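The same site in two structures of epimerase from Methylomonas sp., which catalyses the manganese-dependent epimerization of ketoses at C3, most actively L-ribulose, and also interconverts D-allulose and D-fructose: PDB 7CJ5 (chain A, 1.80 Å), residues 151-156 and 180-185, and PDB 7CJ4 (chain B, 2.08 Å), residues 151-156 and 180-185. Structure 2 is superposed on structure 1 by the backbone atoms of these residues (RMSD 0.11 Å); each is numbered along its deposited sequence.

Structure 1 (7CJ5); sequences LEVVNR and AFLHLD. With MN (manganese (II) ion), chain C; FUD (D-fructose), chain D.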
loop_
_atom_site.group_PDB
_atom_site.type_symbol
_atom_site.label_atom_id
_atom_site.label_comp_id
_atom_site.label_asym_id
_atom_site.label_seq_id
_atom_site.Cartn_x
_atom_site.Cartn_y
_atom_site.Cartn_z
ATOM N N LEU A 151 -17.128 7.772 -4.691
ATOM C CA LEU A 151 -15.699 8.171 -4.680
ATOM C C LEU A 151 -14.904 7.112 -3.920
ATOM O O LEU A 151 -15.127 6.950 -2.691
ATOM C CB LEU A 151 -15.560 9.534 -4.010
ATOM C CG LEU A 151 -16.468 10.633 -4.551
ATOM C CD1 LEU A 151 -16.220 11.926 -3.809
ATOM C CD2 LEU A 151 -16.265 10.846 -6.034
ATOM N N GLU A 152 -14.038 6.399 -4.633
ATOM C CA GLU A 152 -13.306 5.240 -4.078
ATOM C C GLU A 152 -12.096 5.724 -3.284
ATOM O O GLU A 152 -11.132 6.203 -3.892
ATOM C CB GLU A 152 -12.841 4.284 -5.166
ATOM C CG GLU A 152 -12.371 2.968 -4.583
ATOM C CD GLU A 152 -11.826 1.971 -5.588
ATOM O OE1 GLU A 152 -11.819 2.287 -6.789
ATOM O OE2 GLU A 152 -11.426 0.869 -5.155
ATOM N N VAL A 153 -12.147 5.551 -1.964
ATOM C CA VAL A 153 -10.986 5.802 -1.072
ATOM C C VAL A 153 -9.928 4.748 -1.413
ATOM O O VAL A 153 -10.264 3.548 -1.406
ATOM C CB VAL A 153 -11.426 5.775 0.402
ATOM C CG1 VAL A 153 -10.240 5.837 1.344
ATOM C CG2 VAL A 153 -12.398 6.917 0.681
ATOM N N VAL A 154 -8.707 5.173 -1.743
ATOM C CA VAL A 154 -7.607 4.218 -2.058
ATOM C C VAL A 154 -6.388 4.574 -1.206
ATOM O O VAL A 154 -6.372 5.652 -0.566
ATOM C CB VAL A 154 -7.301 4.127 -3.569
ATOM C CG1 VAL A 154 -8.520 3.622 -4.333
ATOM C CG2 VAL A 154 -6.798 5.431 -4.173
ATOM N N ASN A 155 -5.433 3.650 -1.146
ATOM C CA ASN A 155 -4.280 3.734 -0.223
ATOM C C ASN A 155 -3.348 4.856 -0.701
ATOM O O ASN A 155 -3.512 5.338 -1.844
ATOM C CB ASN A 155 -3.601 2.370 -0.080
ATOM C CG ASN A 155 -2.807 1.949 -1.299
ATOM O OD1 ASN A 155 -1.820 2.595 -1.645
ATOM N ND2 ASN A 155 -3.204 0.855 -1.935
ATOM N N ARG A 156 -2.412 5.239 0.165
ATOM C CA ARG A 156 -1.443 6.352 -0.002
ATOM C C ARG A 156 -0.681 6.277 -1.335
ATOM O O ARG A 156 -0.306 7.339 -1.852
ATOM C CB ARG A 156 -0.485 6.319 1.189
ATOM C CG ARG A 156 0.351 5.051 1.286
ATOM C CD ARG A 156 1.085 4.977 2.616
ATOM N NE ARG A 156 0.149 5.012 3.727
ATOM C CZ ARG A 156 0.476 5.196 4.999
ATOM N NH1 ARG A 156 1.740 5.345 5.351
ATOM N NH2 ARG A 156 -0.475 5.211 5.919
ATOM N N ALA A 180 -23.853 11.867 -4.549
ATOM C CA ALA A 180 -22.418 11.581 -4.311
ATOM C C ALA A 180 -22.283 10.726 -3.049
ATOM O O ALA A 180 -22.900 11.082 -2.002
ATOM C CB ALA A 180 -21.629 12.865 -4.220
ATOM N N PHE A 181 -21.531 9.629 -3.144
ATOM C CA PHE A 181 -21.441 8.586 -2.094
ATOM C C PHE A 181 -19.976 8.207 -1.872
ATOM O O PHE A 181 -19.128 8.502 -2.747
ATOM C CB PHE A 181 -22.248 7.345 -2.481
ATOM C CG PHE A 181 -23.744 7.534 -2.498
ATOM C CD1 PHE A 181 -24.381 8.042 -3.617
ATOM C CD2 PHE A 181 -24.516 7.192 -1.401
ATOM C CE1 PHE A 181 -25.756 8.218 -3.635
ATOM C CE2 PHE A 181 -25.892 7.367 -1.417
ATOM C CZ PHE A 181 -26.509 7.887 -2.534
ATOM N N LEU A 182 -19.707 7.592 -0.718
ATOM C CA LEU A 182 -18.414 6.945 -0.391
ATOM C C LEU A 182 -18.371 5.569 -1.063
ATOM O O LEU A 182 -19.412 4.854 -1.090
ATOM C CB LEU A 182 -18.279 6.806 1.129
ATOM C CG LEU A 182 -16.927 6.292 1.620
ATOM C CD1 LEU A 182 -15.843 7.331 1.403
ATOM C CD2 LEU A 182 -17.010 5.900 3.085
ATOM N N HIS A 183 -17.188 5.209 -1.551
ATOM C CA HIS A 183 -16.851 3.877 -2.103
ATOM C C HIS A 183 -15.652 3.347 -1.305
ATOM O O HIS A 183 -14.620 4.039 -1.244
ATOM C CB HIS A 183 -16.681 4.026 -3.619
ATOM C CG HIS A 183 -16.168 2.825 -4.332
ATOM N ND1 HIS A 183 -15.827 2.873 -5.672
ATOM C CD2 HIS A 183 -15.908 1.572 -3.910
ATOM C CE1 HIS A 183 -15.393 1.688 -6.046
ATOM N NE2 HIS A 183 -15.427 0.874 -4.978
ATOM N N LEU A 184 -15.838 2.219 -0.620
ATOM C CA LEU A 184 -14.794 1.561 0.204
ATOM C C LEU A 184 -14.314 0.293 -0.503
ATOM O O LEU A 184 -15.115 -0.369 -1.172
ATOM C CB LEU A 184 -15.345 1.236 1.593
ATOM C CG LEU A 184 -15.489 2.414 2.551
ATOM C CD1 LEU A 184 -16.126 1.962 3.861
ATOM C CD2 LEU A 184 -14.143 3.082 2.812
ATOM N N ASP A 185 -13.038 -0.022 -0.315
ATOM C CA ASP A 185 -12.337 -1.161 -0.952
ATOM C C ASP A 185 -11.503 -1.856 0.124
ATOM O O ASP A 185 -10.618 -1.195 0.684
ATOM C CB ASP A 185 -11.466 -0.652 -2.098
ATOM C CG ASP A 185 -10.706 -1.746 -2.824
ATOM O OD1 ASP A 185 -10.251 -2.681 -2.148
ATOM O OD2 ASP A 185 -10.567 -1.647 -4.065
HETATM MN MN MN C . -11.038 -0.958 -5.911
HETATM C C1 FUD D . -7.193 0.214 -7.807
HETATM C C2 FUD D . -8.599 -0.199 -7.469
HETATM C C3 FUD D . -9.601 -0.290 -8.592
HETATM C C4 FUD D . -9.405 0.998 -9.367
HETATM C C5 FUD D . -10.069 1.126 -10.736
HETATM C C6 FUD D . -10.808 -0.097 -11.243
HETATM O O1 FUD D . -6.288 -0.166 -6.769
HETATM O O2 FUD D . -8.903 -0.461 -6.313
HETATM O O3 FUD D . -10.934 -0.391 -8.081
HETATM O O4 FUD D . -9.849 2.014 -8.487
HETATM O O5 FUD D . -10.917 2.274 -10.746
HETATM O O6 FUD D . -11.321 0.221 -12.564
HETATM O O HOH W 1 -11.312 2.029 0.680
#
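Glu-152 lies over the ring of His-183 where the parallel strands 148-152 and 180-185, joined through helix 165-175, pair in the closed eight-stranded TIM barrel. Its CG stands 3.5 Å above the plane of the His-183 ring, over the centre, and carboxylate and ring planes are 10° apart. Gly-110 N hydrogen-bonds to ND1, which helps to set the rotation of the ring. With CG anti to the backbone N (chi1 -167°) and the chain extended, OE2 of Glu-152, probably a catalytic proton donor/acceptor, reaches the manganese at 2.0 Å. Asp-185 OD2 binds the metal at 2.0 Å as well, while its OD1 caps Tyr-187 N; His-211 and Glu-246 complete the protein's share of this site at the C-terminal strand ends. D-fructose chelates the metal through O2 and O3, and its O4 donates to Glu-152 OE1 at 2.6 Å. Packing is firm where Val-153 N bonds to His-183 O at 3.0 Å and, away from the ring, Val-153 CG2 meets Leu-182 CD1 at 3.5 Å. Towards Asp-185 the segments diverge, and water 1 joins Val-153 O to Asp-185 N.

Structure 2 (7CJ4); sequences LEVVNR and AFLHLD. With MN (manganese (II) ion), chain E.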
loop_
_atom_site.group_PDB
_atom_site.type_symbol
_atom_site.label_atom_id
_atom_site.label_comp_id
_atom_site.label_asym_id
_atom_site.label_seq_id
_atom_site.Cartn_x
_atom_site.Cartn_y
_atom_site.Cartn_z
ATOM N N LEU B 151 -17.089 7.926 -4.707
ATOM C CA LEU B 151 -15.638 8.236 -4.665
ATOM C C LEU B 151 -14.933 7.112 -3.901
ATOM O O LEU B 151 -15.212 6.943 -2.707
ATOM C CB LEU B 151 -15.408 9.592 -3.989
ATOM C CG LEU B 151 -16.354 10.723 -4.389
ATOM C CD1 LEU B 151 -15.664 12.068 -4.268
ATOM C CD2 LEU B 151 -16.881 10.552 -5.794
ATOM N N GLU B 152 -14.067 6.359 -4.578
ATOM C CA GLU B 152 -13.343 5.212 -3.974
ATOM C C GLU B 152 -12.156 5.727 -3.154
ATOM O O GLU B 152 -11.216 6.320 -3.740
ATOM C CB GLU B 152 -12.896 4.233 -5.059
ATOM C CG GLU B 152 -12.205 2.998 -4.502
ATOM C CD GLU B 152 -11.923 1.915 -5.530
ATOM O OE1 GLU B 152 -11.900 2.235 -6.734
ATOM O OE2 GLU B 152 -11.726 0.754 -5.127
ATOM N N VAL B 153 -12.187 5.501 -1.840
ATOM C CA VAL B 153 -11.025 5.783 -0.948
ATOM C C VAL B 153 -9.967 4.719 -1.245
ATOM O O VAL B 153 -10.299 3.525 -1.097
ATOM C CB VAL B 153 -11.441 5.801 0.534
ATOM C CG1 VAL B 153 -10.239 5.810 1.463
ATOM C CG2 VAL B 153 -12.350 6.982 0.823
ATOM N N VAL B 154 -8.774 5.135 -1.698
ATOM C CA VAL B 154 -7.645 4.213 -2.034
ATOM C C VAL B 154 -6.417 4.559 -1.181
ATOM O O VAL B 154 -6.398 5.641 -0.564
ATOM C CB VAL B 154 -7.318 4.225 -3.540
ATOM C CG1 VAL B 154 -8.504 3.731 -4.357
ATOM C CG2 VAL B 154 -6.853 5.586 -4.033
ATOM N N ASN B 155 -5.431 3.655 -1.148
ATOM C CA ASN B 155 -4.237 3.775 -0.271
ATOM C C ASN B 155 -3.331 4.894 -0.793
ATOM O O ASN B 155 -3.586 5.401 -1.892
ATOM C CB ASN B 155 -3.451 2.468 -0.169
ATOM C CG ASN B 155 -2.794 2.082 -1.471
ATOM O OD1 ASN B 155 -1.860 2.753 -1.927
ATOM N ND2 ASN B 155 -3.292 1.012 -2.069
ATOM N N ARG B 156 -2.299 5.200 -0.007
ATOM C CA ARG B 156 -1.423 6.388 -0.097
ATOM C C ARG B 156 -0.653 6.381 -1.425
ATOM O O ARG B 156 -0.256 7.472 -1.863
ATOM C CB ARG B 156 -0.475 6.343 1.100
ATOM C CG ARG B 156 0.301 5.038 1.181
ATOM C CD ARG B 156 1.066 4.895 2.469
ATOM N NE ARG B 156 0.144 4.873 3.588
ATOM C CZ ARG B 156 0.500 5.015 4.852
ATOM N NH1 ARG B 156 1.771 5.216 5.161
ATOM N NH2 ARG B 156 -0.420 4.970 5.800
ATOM N N ALA B 180 -23.836 11.840 -4.620
ATOM C CA ALA B 180 -22.399 11.547 -4.383
ATOM C C ALA B 180 -22.256 10.709 -3.103
ATOM O O ALA B 180 -22.841 11.096 -2.074
ATOM C CB ALA B 180 -21.603 12.823 -4.318
ATOM N N PHE B 181 -21.525 9.592 -3.177
ATOM C CA PHE B 181 -21.386 8.605 -2.076
ATOM C C PHE B 181 -19.921 8.229 -1.867
ATOM O O PHE B 181 -19.071 8.514 -2.730
ATOM C CB PHE B 181 -22.173 7.325 -2.364
ATOM C CG PHE B 181 -23.656 7.539 -2.511
ATOM C CD1 PHE B 181 -24.187 7.947 -3.723
ATOM C CD2 PHE B 181 -24.514 7.343 -1.438
ATOM C CE1 PHE B 181 -25.549 8.153 -3.862
ATOM C CE2 PHE B 181 -25.876 7.553 -1.579
ATOM C CZ PHE B 181 -26.390 7.955 -2.791
ATOM N N LEU B 182 -19.664 7.583 -0.729
ATOM C CA LEU B 182 -18.364 6.960 -0.394
ATOM C C LEU B 182 -18.303 5.582 -1.050
ATOM O O LEU B 182 -19.342 4.903 -1.094
ATOM C CB LEU B 182 -18.237 6.842 1.124
ATOM C CG LEU B 182 -16.955 6.179 1.617
ATOM C CD1 LEU B 182 -15.744 7.033 1.284
ATOM C CD2 LEU B 182 -17.031 5.921 3.114
ATOM N N HIS B 183 -17.128 5.225 -1.567
ATOM C CA HIS B 183 -16.812 3.902 -2.158
ATOM C C HIS B 183 -15.631 3.311 -1.383
ATOM O O HIS B 183 -14.554 3.929 -1.390
ATOM C CB HIS B 183 -16.555 4.052 -3.666
ATOM C CG HIS B 183 -16.100 2.797 -4.328
ATOM N ND1 HIS B 183 -15.770 2.750 -5.662
ATOM C CD2 HIS B 183 -15.903 1.553 -3.844
ATOM C CE1 HIS B 183 -15.412 1.527 -5.982
ATOM N NE2 HIS B 183 -15.487 0.771 -4.884
ATOM N N LEU B 184 -15.857 2.198 -0.680
ATOM C CA LEU B 184 -14.837 1.537 0.178
ATOM C C LEU B 184 -14.363 0.249 -0.502
ATOM O O LEU B 184 -15.183 -0.429 -1.154
ATOM C CB LEU B 184 -15.424 1.236 1.560
ATOM C CG LEU B 184 -15.573 2.426 2.508
ATOM C CD1 LEU B 184 -16.104 1.965 3.862
ATOM C CD2 LEU B 184 -14.254 3.163 2.677
ATOM N N ASP B 185 -13.081 -0.068 -0.334
ATOM C CA ASP B 185 -12.406 -1.227 -0.963
ATOM C C ASP B 185 -11.554 -1.908 0.110
ATOM O O ASP B 185 -10.649 -1.251 0.648
ATOM C CB ASP B 185 -11.586 -0.764 -2.170
ATOM C CG ASP B 185 -10.922 -1.903 -2.915
ATOM O OD1 ASP B 185 -10.616 -2.918 -2.257
ATOM O OD2 ASP B 185 -10.707 -1.761 -4.149
HETATM MN MN MN E . -11.215 -1.044 -6.061
HETATM O O HOH W 2 -11.482 2.041 0.591
HETATM O O HOH W 3 -9.399 -0.194 -6.947
#
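Over the His-183 ring lies Glu-152, its CG 3.7 Å above the plane of the His-183 ring and over the centre, with carboxylate and ring planes 9° apart. Gly-110 N hydrogen-bonds to ND1, which helps to set the rotation of the ring. CG of Glu-152 is anti to the backbone N (chi1 -177°) and the chain runs on extended, which carries OE2 of this probable catalytic proton donor/acceptor to the manganese at 2.1 Å. Asp-185 OD2 binds the same metal at 2.1 Å, while OD1 caps Tyr-187 N; His-211 and Glu-246 complete the protein's share of the metal site. Water 3 is modelled in the metal shell, its oxygen 2.2 Å from the manganese. Packing is firm where Val-153 N bonds to His-183 O at 2.9 Å and, on the side of the sheet away from the ring, Val-153 CG2 meets Leu-182 CD1 at 3.4 Å. Towards Asp-185 the two segments diverge, and Val-153 O and Asp-185 N are joined through water 2.

Comparison
D-fructose, present in the first structure alone, makes the sharpest difference: it puts O2 and O3 into the manganese shell, each 2.2 Å from the metal. In the second structure water 3 stands at the place of O2, also 2.2 Å from the manganese, so that coordination position is filled in both by an oxygen. O3 adds a second sugar oxygen to the shell in the first structure. The side chains that touch round the metal do not answer: Glu-152(A), His-183(A) and Asp-185(A) keep their places within the error in Glu-152(B), His-183(B) and Asp-185(B), and the backbone CA atoms coincide. Manganese is bound at the same place in both, and water 1 of the first structure matches water 2 of the second, which is consistent with a site largely in place without the sugar. What the sugar does bring to the protein is a partner for the carboxylate: its O4 donates to OE1 of Glu-152(A) at 2.6 Å, a sugar bond that Glu-152(B) lacks.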